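Local structure of ferrous IRON transport protein B homolog (Methanocaldococcus jannaschii, 2WJI) at residues 4-9 with 50-55; 82-87 with 108-113; 114-119 with 142-147. The protein probably drives GTP-dependent ferrous iron transport across the cell membrane, this piece being its N-terminal G domain, which binds and releases guanine nucleotides. All coordinates share one frame; numbering follows the deposited sequence.

Contact 1. Residues 4-9 with 50-55; sequences YEIALI and EKFKVV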
loop_
_atom_site.group_PDB
_atom_site.type_symbol
_atom_site.label_atom_id
_atom_site.label_comp_id
_atom_site.label_asym_id
_atom_site.label_seq_id
_atom_site.Cartn_x
_atom_site.Cartn_y
_atom_site.Cartn_z
ATOM N N TYR A 4 -14.333 2.740 6.544
ATOM C CA TYR A 4 -13.844 2.940 5.184
ATOM C C TYR A 4 -13.213 1.647 4.675
ATOM O O TYR A 4 -12.706 0.847 5.466
ATOM C CB TYR A 4 -12.765 4.026 5.160
ATOM C CG TYR A 4 -13.227 5.388 5.600
ATOM C CD1 TYR A 4 -13.838 6.250 4.705
ATOM C CD2 TYR A 4 -13.021 5.825 6.908
ATOM C CE1 TYR A 4 -14.260 7.511 5.101
ATOM C CE2 TYR A 4 -13.447 7.084 7.313
ATOM C CZ TYR A 4 -14.063 7.921 6.402
ATOM O OH TYR A 4 -14.481 9.175 6.787
ATOM N N GLU A 5 -13.206 1.458 3.356
ATOM C CA GLU A 5 -12.565 0.281 2.763
ATOM C C GLU A 5 -11.239 0.611 2.086
ATOM O O GLU A 5 -11.180 1.482 1.214
ATOM C CB GLU A 5 -13.511 -0.427 1.788
ATOM C CG GLU A 5 -14.803 -0.884 2.442
ATOM C CD GLU A 5 -15.213 -2.273 1.996
ATOM O OE1 GLU A 5 -16.418 -2.598 2.086
ATOM O OE2 GLU A 5 -14.326 -3.042 1.561
ATOM N N ILE A 6 -10.189 -0.105 2.492
ATOM C CA ILE A 6 -8.822 0.143 2.046
ATOM C C ILE A 6 -8.221 -1.123 1.445
ATOM O O ILE A 6 -8.374 -2.207 2.011
ATOM C CB ILE A 6 -7.946 0.601 3.258
ATOM C CG1 ILE A 6 -8.689 1.654 4.084
ATOM C CG2 ILE A 6 -6.597 1.112 2.805
ATOM C CD1 ILE A 6 -8.660 3.038 3.478
ATOM N N ALA A 7 -7.548 -0.996 0.298
ATOM C CA ALA A 7 -6.846 -2.120 -0.315
ATOM C C ALA A 7 -5.352 -1.847 -0.382
ATOM O O ALA A 7 -4.946 -0.740 -0.729
ATOM C CB ALA A 7 -7.382 -2.387 -1.725
ATOM N N LEU A 8 -4.550 -2.859 -0.048
ATOM C CA LEU A 8 -3.102 -2.812 -0.218
ATOM C C LEU A 8 -2.756 -3.481 -1.546
ATOM O O LEU A 8 -3.241 -4.579 -1.846
ATOM C CB LEU A 8 -2.401 -3.556 0.920
ATOM C CG LEU A 8 -2.857 -3.203 2.343
ATOM C CD1 LEU A 8 -2.087 -4.009 3.389
ATOM C CD2 LEU A 8 -2.723 -1.706 2.602
ATOM N N ILE A 9 -1.929 -2.827 -2.348
ATOM C CA ILE A 9 -1.542 -3.416 -3.625
ATOM C C ILE A 9 -0.120 -3.023 -3.930
ATOM O O ILE A 9 0.329 -1.944 -3.531
ATOM C CB ILE A 9 -2.482 -2.983 -4.775
ATOM C CG1 ILE A 9 -2.318 -3.917 -5.989
ATOM C CG2 ILE A 9 -2.232 -1.531 -5.164
ATOM C CD1 ILE A 9 -3.303 -3.640 -7.107
ATOM N N GLU A 50 -12.439 6.315 13.821
ATOM C CA GLU A 50 -12.994 5.711 12.607
ATOM C C GLU A 50 -12.410 4.339 12.337
ATOM O O GLU A 50 -11.307 4.026 12.783
ATOM C CB GLU A 50 -12.819 6.632 11.394
ATOM C CG GLU A 50 -13.642 7.921 11.473
ATOM C CD GLU A 50 -13.296 8.916 10.371
ATOM O OE1 GLU A 50 -12.123 8.963 9.959
ATOM O OE2 GLU A 50 -14.197 9.662 9.922
ATOM N N LYS A 51 -13.149 3.519 11.597
ATOM C CA LYS A 51 -12.721 2.158 11.349
ATOM C C LYS A 51 -12.270 1.989 9.901
ATOM O O LYS A 51 -12.905 2.495 8.983
ATOM C CB LYS A 51 -13.832 1.167 11.698
ATOM C CG LYS A 51 -13.469 -0.277 11.400
ATOM C CD LYS A 51 -14.691 -1.182 11.417
ATOM C CE LYS A 51 -15.098 -1.546 12.840
ATOM N NZ LYS A 51 -15.970 -2.759 12.872
ATOM N N PHE A 52 -11.154 1.290 9.716
ATOM C CA PHE A 52 -10.570 1.087 8.398
ATOM C C PHE A 52 -10.419 -0.404 8.124
ATOM O O PHE A 52 -9.603 -1.081 8.749
ATOM C CB PHE A 52 -9.225 1.821 8.300
ATOM C CG PHE A 52 -9.338 3.309 8.507
ATOM C CD1 PHE A 52 -9.351 4.175 7.423
ATOM C CD2 PHE A 52 -9.480 3.839 9.784
ATOM C CE1 PHE A 52 -9.470 5.550 7.612
ATOM C CE2 PHE A 52 -9.606 5.214 9.981
ATOM C CZ PHE A 52 -9.600 6.068 8.891
ATOM N N LYS A 53 -11.242 -0.915 7.211
ATOM C CA LYS A 53 -11.192 -2.312 6.817
ATOM C C LYS A 53 -10.140 -2.483 5.723
ATOM O O LYS A 53 -10.155 -1.779 4.712
ATOM C CB LYS A 53 -12.571 -2.784 6.332
ATOM C CG LYS A 53 -13.669 -2.647 7.387
ATOM C CD LYS A 53 -15.063 -2.780 6.772
ATOM C CE LYS A 53 -16.157 -2.520 7.804
ATOM N NZ LYS A 53 -17.519 -2.669 7.219
ATOM N N VAL A 54 -9.226 -3.422 5.933
ATOM C CA VAL A 54 -8.078 -3.577 5.051
ATOM C C VAL A 54 -8.116 -4.917 4.326
ATOM O O VAL A 54 -8.354 -5.964 4.936
ATOM C CB VAL A 54 -6.756 -3.460 5.827
ATOM C CG1 VAL A 54 -5.562 -3.505 4.873
ATOM C CG2 VAL A 54 -6.730 -2.180 6.666
ATOM N N VAL A 55 -7.885 -4.873 3.017
ATOM C CA VAL A 55 -7.731 -6.085 2.226
ATOM C C VAL A 55 -6.373 -6.077 1.530
ATOM O O VAL A 55 -5.970 -5.066 0.944
ATOM C CB VAL A 55 -8.860 -6.244 1.184
ATOM C CG1 VAL A 55 -8.844 -5.088 0.208
ATOM C CG2 VAL A 55 -8.720 -7.563 0.446
#
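Y4 to A7 pair in register with F52 to V55 in a parallel beta-ladder, where strand 3-9 lies beside strand 50-56 within the central mixed sheet. The two segment axes come within 4.7 Å and diverge slightly, with the twist expected of neighbouring strands. Y4 and I6 each use both their N-H and their C=O towards the partner strand: Y4 N donates to K51 O, K53 N to Y4 O, I6 N to K53 O and V55 N to I6 O. L8 N closes the ladder on V55 O at 2.8 Å, nearly straight at the hydrogen. In P-loop G domains these are the strand leading into the phosphate-binding loop and the strand leading to the DxxG segment, here D56 to G59, predicted to bind GTP; pairing them sets the two loops side by side.

On the face carrying Y4, I6, F52 and V54, the aromatic rings of Y4 and F52 lie side by side, planes 26° apart but slid so far that they barely overlap; Y4 CD2 meets F52 CE1 at 3.6 Å. The I6 CD1 methyl reaches the edge of the F52 ring, and L8 CG touches V54 CG1 at 3.7 Å. Helix 152-162 covers I6 and F52 through I159, and branched or aromatic groups suit the buried I6, F52 and V54. At the outer end the extended E50 side chain brings its carboxylate to the edge of the Y4 ring, the planes 74° apart and Y4 OH 3.2 Å from E50 OE2, while E50 OE1 forms a salt bridge with K164. The other face holds the small A7 beside Y76; V55 CG1, set between its backbone N and carbonyl carbon (chi1 61°), meets A7 CB at 3.6 Å. The longer E5 and K53 have polar ends that suit their exposed positions.

Contact 2. Residues 82-87 with 108-113; sequences PDLVVN and GANLLL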
loop_
_atom_site.group_PDB
_atom_site.type_symbol
_atom_site.label_atom_id
_atom_site.label_comp_id
_atom_site.label_asym_id
_atom_site.label_seq_id
_atom_site.Cartn_x
_atom_site.Cartn_y
_atom_site.Cartn_z
ATOM N N PRO A 82 -12.627 0.476 -3.714
ATOM C CA PRO A 82 -12.080 0.845 -2.399
ATOM C C PRO A 82 -12.074 2.360 -2.216
ATOM O O PRO A 82 -11.867 3.085 -3.194
ATOM C CB PRO A 82 -10.635 0.355 -2.467
ATOM C CG PRO A 82 -10.594 -0.643 -3.535
ATOM C CD PRO A 82 -11.725 -0.392 -4.480
ATOM N N ASP A 83 -12.307 2.825 -0.989
ATOM C CA ASP A 83 -12.199 4.246 -0.668
ATOM C C ASP A 83 -10.766 4.745 -0.854
ATOM O O ASP A 83 -10.536 5.905 -1.194
ATOM C CB ASP A 83 -12.654 4.507 0.771
ATOM C CG ASP A 83 -14.136 4.226 0.974
ATOM O OD1 ASP A 83 -14.964 4.809 0.241
ATOM O OD2 ASP A 83 -14.470 3.421 1.869
ATOM N N LEU A 84 -9.797 3.866 -0.630
ATOM C CA LEU A 84 -8.397 4.230 -0.824
ATOM C C LEU A 84 -7.614 3.015 -1.287
ATOM O O LEU A 84 -7.795 1.915 -0.761
ATOM C CB LEU A 84 -7.787 4.784 0.483
ATOM C CG LEU A 84 -6.294 5.147 0.470
ATOM C CD1 LEU A 84 -6.007 6.221 -0.567
ATOM C CD2 LEU A 84 -5.785 5.596 1.853
ATOM N N VAL A 85 -6.754 3.211 -2.280
ATOM C CA VAL A 85 -5.808 2.174 -2.662
ATOM C C VAL A 85 -4.447 2.592 -2.129
ATOM O O VAL A 85 -3.935 3.658 -2.483
ATOM C CB VAL A 85 -5.761 1.968 -4.192
ATOM C CG1 VAL A 85 -4.613 1.033 -4.581
ATOM C CG2 VAL A 85 -7.093 1.415 -4.699
ATOM N N VAL A 86 -3.883 1.772 -1.245
ATOM C CA VAL A 86 -2.566 2.044 -0.700
ATOM C C VAL A 86 -1.543 1.276 -1.538
ATOM O O VAL A 86 -1.407 0.054 -1.420
ATOM C CB VAL A 86 -2.454 1.655 0.797
ATOM C CG1 VAL A 86 -1.054 1.900 1.305
ATOM C CG2 VAL A 86 -3.446 2.445 1.644
ATOM N N ASN A 87 -0.843 1.995 -2.407
ATOM C CA ASN A 87 0.119 1.369 -3.302
ATOM C C ASN A 87 1.462 1.278 -2.584
ATOM O O ASN A 87 2.138 2.295 -2.348
ATOM C CB ASN A 87 0.214 2.157 -4.614
ATOM C CG ASN A 87 1.201 1.555 -5.608
ATOM O OD1 ASN A 87 1.519 0.357 -5.578
ATOM N ND2 ASN A 87 1.686 2.400 -6.512
ATOM N N GLY A 108 -8.211 5.762 -12.299
ATOM C CA GLY A 108 -8.931 6.698 -11.455
ATOM C C GLY A 108 -8.993 6.325 -9.986
ATOM O O GLY A 108 -9.822 6.841 -9.247
ATOM N N ALA A 109 -8.118 5.428 -9.552
ATOM C CA ALA A 109 -8.124 5.003 -8.161
ATOM C C ALA A 109 -7.708 6.152 -7.250
ATOM O O ALA A 109 -6.804 6.914 -7.586
ATOM C CB ALA A 109 -7.203 3.807 -7.968
ATOM N N ASN A 110 -8.400 6.294 -6.120
ATOM C CA ASN A 110 -7.966 7.196 -5.056
ATOM C C ASN A 110 -6.729 6.602 -4.401
ATOM O O ASN A 110 -6.811 5.594 -3.703
ATOM C CB ASN A 110 -9.065 7.372 -4.009
ATOM C CG ASN A 110 -8.753 8.485 -3.023
ATOM O OD1 ASN A 110 -7.980 9.395 -3.325
ATOM N ND2 ASN A 110 -9.361 8.425 -1.844
ATOM N N LEU A 111 -5.583 7.231 -4.614
ATOM C CA LEU A 111 -4.321 6.549 -4.380
ATOM C C LEU A 111 -3.467 7.205 -3.305
ATOM O O LEU A 111 -3.502 8.420 -3.122
ATOM C CB LEU A 111 -3.541 6.474 -5.691
ATOM C CG LEU A 111 -2.334 5.548 -5.763
ATOM C CD1 LEU A 111 -2.747 4.095 -5.558
ATOM C CD2 LEU A 111 -1.649 5.728 -7.105
ATOM N N LEU A 112 -2.702 6.371 -2.605
ATOM C CA LEU A 112 -1.750 6.810 -1.592
ATOM C C LEU A 112 -0.549 5.880 -1.653
ATOM O O LEU A 112 -0.698 4.655 -1.688
ATOM C CB LEU A 112 -2.365 6.744 -0.200
ATOM C CG LEU A 112 -1.380 6.966 0.948
ATOM C CD1 LEU A 112 -0.706 8.312 0.795
ATOM C CD2 LEU A 112 -2.083 6.878 2.303
ATOM N N LEU A 113 0.642 6.464 -1.657
ATOM C CA LEU A 113 1.861 5.697 -1.858
ATOM C C LEU A 113 2.573 5.438 -0.532
ATOM O O LEU A 113 2.940 6.372 0.178
ATOM C CB LEU A 113 2.782 6.453 -2.813
ATOM C CG LEU A 113 3.415 5.637 -3.936
ATOM C CD1 LEU A 113 2.348 4.805 -4.606
ATOM C CD2 LEU A 113 4.089 6.554 -4.945
HETATM O O HOH W 1 -10.176 4.440 -5.556
#
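N110 grips the turn before strand 84-90 with its side-chain amide: ND2 donates to D83 O at 2.9 Å, the acceptor lying close to the amide plane, and ND2 also donates to A162 O at the end of helix 152-162. Asparagine suits the place because one short amide can serve two backbone carbonyls. The contact belongs to a beta-alpha-beta unit, in which strand 84-90, helix 94-106 and strand 111-116 follow one another and the two strands run parallel in the central sheet.

Their ladder starts with V85 N on N110 O, almost straight at 177°, continues with L112 N on V85 O, and ends with N87 N on L112 O. Before the pairing begins, a water bridges the diverging chains, donating to P82 O and accepting from N110 N. G108, just after helix 94-106, has the positive phi of a Schellman motif and lets the chain turn back towards the sheet.

Mostly aliphatic side chains fill both faces. On the face of V85, N87, L111 and L113, helix 94-106 touches N87 and L111, its L104 meeting both. L111 CD1 is wedged between V85 and N87, 3.7 Å from V85 CG1 and equally far from N87 CB; this one methyl meets both neighbours. A109 CB, a small group at the start of the segment, sits against V85 CG2. On the face of V86 and L112, helix 152-162 packs on L84 and L112 through I159. There L84 has its CG anti to the backbone N (chi1 177°), and chi2 of 60° then sets CD1 against the partner strand, 3.7 Å from L112 CB and 3.3 Å from N110 O.

Contact 3. Residues 114-119 with 142-147; sequences ALNKMD and VPLSAA. With GNP (phosphoaminophosphonic acid-guanylate ester), chain C.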
loop_
_atom_site.group_PDB
_atom_site.type_symbol
_atom_site.label_atom_id
_atom_site.label_comp_id
_atom_site.label_asym_id
_atom_site.label_seq_id
_atom_site.Cartn_x
_atom_site.Cartn_y
_atom_site.Cartn_z
ATOM N N ALA A 114 2.743 4.164 -0.195
ATOM C CA ALA A 114 3.529 3.767 0.960
ATOM C C ALA A 114 4.888 3.272 0.473
ATOM O O ALA A 114 4.991 2.229 -0.173
ATOM C CB ALA A 114 2.804 2.691 1.758
ATOM N N LEU A 115 5.922 4.040 0.802
ATOM C CA LEU A 115 7.273 3.822 0.310
ATOM C C LEU A 115 8.060 3.055 1.363
ATOM O O LEU A 115 8.590 3.638 2.320
ATOM C CB LEU A 115 7.915 5.176 0.012
ATOM C CG LEU A 115 9.310 5.246 -0.602
ATOM C CD1 LEU A 115 9.322 4.683 -2.014
ATOM C CD2 LEU A 115 9.771 6.690 -0.597
ATOM N N ASN A 116 8.096 1.741 1.188
ATOM C CA ASN A 116 8.630 0.821 2.173
ATOM C C ASN A 116 10.121 0.525 1.995
ATOM O O ASN A 116 10.729 0.882 0.984
ATOM C CB ASN A 116 7.826 -0.481 2.140
ATOM C CG ASN A 116 7.959 -1.279 3.421
ATOM O OD1 ASN A 116 8.168 -0.714 4.491
ATOM N ND2 ASN A 116 7.821 -2.598 3.321
ATOM N N LYS A 117 10.699 -0.125 3.001
ATOM C CA LYS A 117 12.097 -0.529 2.993
ATOM C C LYS A 117 13.044 0.669 2.960
ATOM O O LYS A 117 14.109 0.610 2.347
ATOM C CB LYS A 117 12.378 -1.494 1.831
ATOM C CG LYS A 117 11.448 -2.706 1.818
ATOM C CD LYS A 117 11.932 -3.782 0.839
ATOM C CE LYS A 117 11.053 -5.020 0.932
ATOM N NZ LYS A 117 11.602 -6.175 0.162
ATOM N N MET A 118 12.661 1.752 3.636
ATOM C CA MET A 118 13.500 2.946 3.665
ATOM C C MET A 118 14.809 2.651 4.371
ATOM O O MET A 118 15.836 3.263 4.076
ATOM C CB MET A 118 12.783 4.118 4.349
ATOM C CG MET A 118 11.629 4.710 3.548
ATOM S SD MET A 118 12.152 5.642 2.090
ATOM C CE MET A 118 12.892 7.084 2.862
ATOM N N ASP A 119 14.779 1.711 5.308
ATOM C CA ASP A 119 15.993 1.319 6.014
ATOM C C ASP A 119 16.986 0.633 5.055
ATOM O O ASP A 119 18.200 0.826 5.156
ATOM C CB ASP A 119 15.665 0.393 7.186
ATOM C CG ASP A 119 15.022 -0.914 6.734
ATOM O OD1 ASP A 119 15.550 -1.995 7.075
ATOM O OD2 ASP A 119 13.993 -0.867 6.031
ATOM N N VAL A 142 4.144 8.191 1.770
ATOM C CA VAL A 142 4.498 7.925 3.161
ATOM C C VAL A 142 5.733 7.043 3.253
ATOM O O VAL A 142 5.681 5.866 2.912
ATOM C CB VAL A 142 3.347 7.224 3.907
ATOM C CG1 VAL A 142 3.694 7.061 5.380
ATOM C CG2 VAL A 142 2.054 7.998 3.740
ATOM N N PRO A 143 6.855 7.608 3.724
ATOM C CA PRO A 143 8.079 6.812 3.871
ATOM C C PRO A 143 8.009 5.912 5.100
ATOM O O PRO A 143 7.675 6.379 6.179
ATOM C CB PRO A 143 9.171 7.873 4.070
ATOM C CG PRO A 143 8.539 9.192 3.718
ATOM C CD PRO A 143 7.080 9.038 3.982
ATOM N N LEU A 144 8.327 4.634 4.957
ATOM C CA LEU A 144 8.346 3.782 6.137
ATOM C C LEU A 144 9.309 2.609 6.043
ATOM O O LEU A 144 9.855 2.317 4.981
ATOM C CB LEU A 144 6.938 3.296 6.480
ATOM C CG LEU A 144 6.184 2.381 5.517
ATOM C CD1 LEU A 144 5.035 1.714 6.238
ATOM C CD2 LEU A 144 5.685 3.150 4.302
ATOM N N SER A 145 9.521 1.955 7.178
ATOM C CA SER A 145 10.261 0.702 7.217
ATOM C C SER A 145 9.446 -0.264 8.060
ATOM O O SER A 145 9.601 -0.316 9.285
ATOM C CB SER A 145 11.652 0.901 7.820
ATOM O OG SER A 145 12.370 1.896 7.111
ATOM N N ALA A 146 8.582 -1.024 7.400
ATOM C CA ALA A 146 7.559 -1.807 8.083
ATOM C C ALA A 146 8.094 -2.948 8.941
ATOM O O ALA A 146 7.494 -3.291 9.970
ATOM C CB ALA A 146 6.546 -2.332 7.083
ATOM N N ALA A 147 9.209 -3.539 8.524
ATOM C CA ALA A 147 9.820 -4.613 9.297
ATOM C C ALA A 147 10.421 -4.083 10.604
ATOM O O ALA A 147 10.598 -4.836 11.563
ATOM C CB ALA A 147 10.877 -5.333 8.473
HETATM P PG GNP C . 4.148 -11.295 -1.565
HETATM O O1G GNP C . 2.819 -11.441 -0.895
HETATM O O2G GNP C . 4.079 -10.561 -2.892
HETATM O O3G GNP C . 4.606 -12.729 -1.675
HETATM N N3B GNP C . 5.182 -10.521 -0.614
HETATM P PB GNP C . 4.881 -9.289 0.365
HETATM O O1B GNP C . 4.659 -8.069 -0.436
HETATM O O2B GNP C . 3.787 -9.668 1.258
HETATM O O3A GNP C . 6.130 -9.041 1.228
HETATM P PA GNP C . 6.347 -9.441 2.707
HETATM O O1A GNP C . 5.699 -8.432 3.584
HETATM O O2A GNP C . 5.993 -10.857 2.957
HETATM O "O5'" GNP C . 7.891 -9.293 2.930
HETATM C "C5'" GNP C . 8.785 -9.560 1.857
HETATM C "C4'" GNP C . 10.217 -9.473 2.351
HETATM O "O4'" GNP C . 10.625 -8.087 2.499
HETATM C "C3'" GNP C . 10.466 -10.137 3.701
HETATM O "O3'" GNP C . 11.779 -10.684 3.722
HETATM C "C2'" GNP C . 10.381 -8.966 4.658
HETATM O "O2'" GNP C . 11.142 -9.182 5.826
HETATM C "C1'" GNP C . 11.042 -7.878 3.826
HETATM N N9 GNP C . 10.649 -6.554 4.279
HETATM C C8 GNP C . 9.369 -6.115 4.528
HETATM N N7 GNP C . 9.332 -4.877 4.942
HETATM C C5 GNP C . 10.668 -4.479 4.983
HETATM C C6 GNP C . 11.251 -3.243 5.356
HETATM O O6 GNP C . 10.681 -2.211 5.746
HETATM N N1 GNP C . 12.645 -3.264 5.255
HETATM C C2 GNP C . 13.385 -4.350 4.842
HETATM N N2 GNP C . 14.721 -4.184 4.808
HETATM N N3 GNP C . 12.848 -5.512 4.486
HETATM C C4 GNP C . 11.492 -5.507 4.582
#
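A114 and L115 pair in parallel with V142 and P143 through L115 N to V142 O and L144 N to L115 O, both 2.8 Å, before the chains part into loops and M118 N, in the first turn of helix 118-123, donates to L144 O. Proline suits position 143, because its missing N-H is not asked for on this side: its CB instead lies against the methyl CE of M118. L144 tucks CD2 towards A114 CB, at 3.9 Å, with its CG placed between the backbone N and carbonyl carbon (chi1 65°).

Further along, N116, the last residue of the strand, ties it to the 145-147 turn. Its OD1 accepts A146 N in the carbonyl plane at 3.0 Å, while ND2 donates to V14 O of the phosphate-binding loop and comes within 3.2 Å of GNP N7. S145 OG receives a weak bond from D119 N, which links that turn to the helix start.

The guanine of GNP, a GTP analogue, sits among these groups. D119 reads its polar edge: OD2 accepts N1-H at 2.9 Å, nearly straight at 177°, and OD1 accepts from N2 at 3.3 Å. A carboxylate suits the place because its two oxygens match two N-H donors side by side. K117 and A147 sandwich the base. K117, extended beyond CG, runs its methylenes over one face from C6 towards N9, and NZ reaches GNP O4' at 3.2 Å and donates also to N13 O; A147 CB covers the other face near GNP C5. A147 N makes a long, weak bond to GNP O6.

Together these are the base-recognition motifs of G domains: the NKxD sequence, G4, at N116 to D119, and the SA-containing G5 loop at S145 to A147, whose rearrangement on nucleotide release may signal to the transmembrane region.

In the fold
The contacts follow one another along the chain, each closing before the next opens, and all lie in the one central sheet of the G domain. Contact 1 joins strands 50-56 and 3-9, contact 2 joins 84-90 and 111-116, and contact 3 joins 111-116 and 141-143. Contacts 1 and 2, with centres about 10 Å apart, meet through strands 3-9 and 84-90, as in A7 O to V86 N. Contacts 2 and 3, about 17 Å between centres, share strand 111-116. Contacts 1 and 3 do not touch, their centres about 19 Å apart on opposite sides of the chain's centre. The sheet thus connects strands leading to the phosphate-binding loops with the loops that recognise guanine.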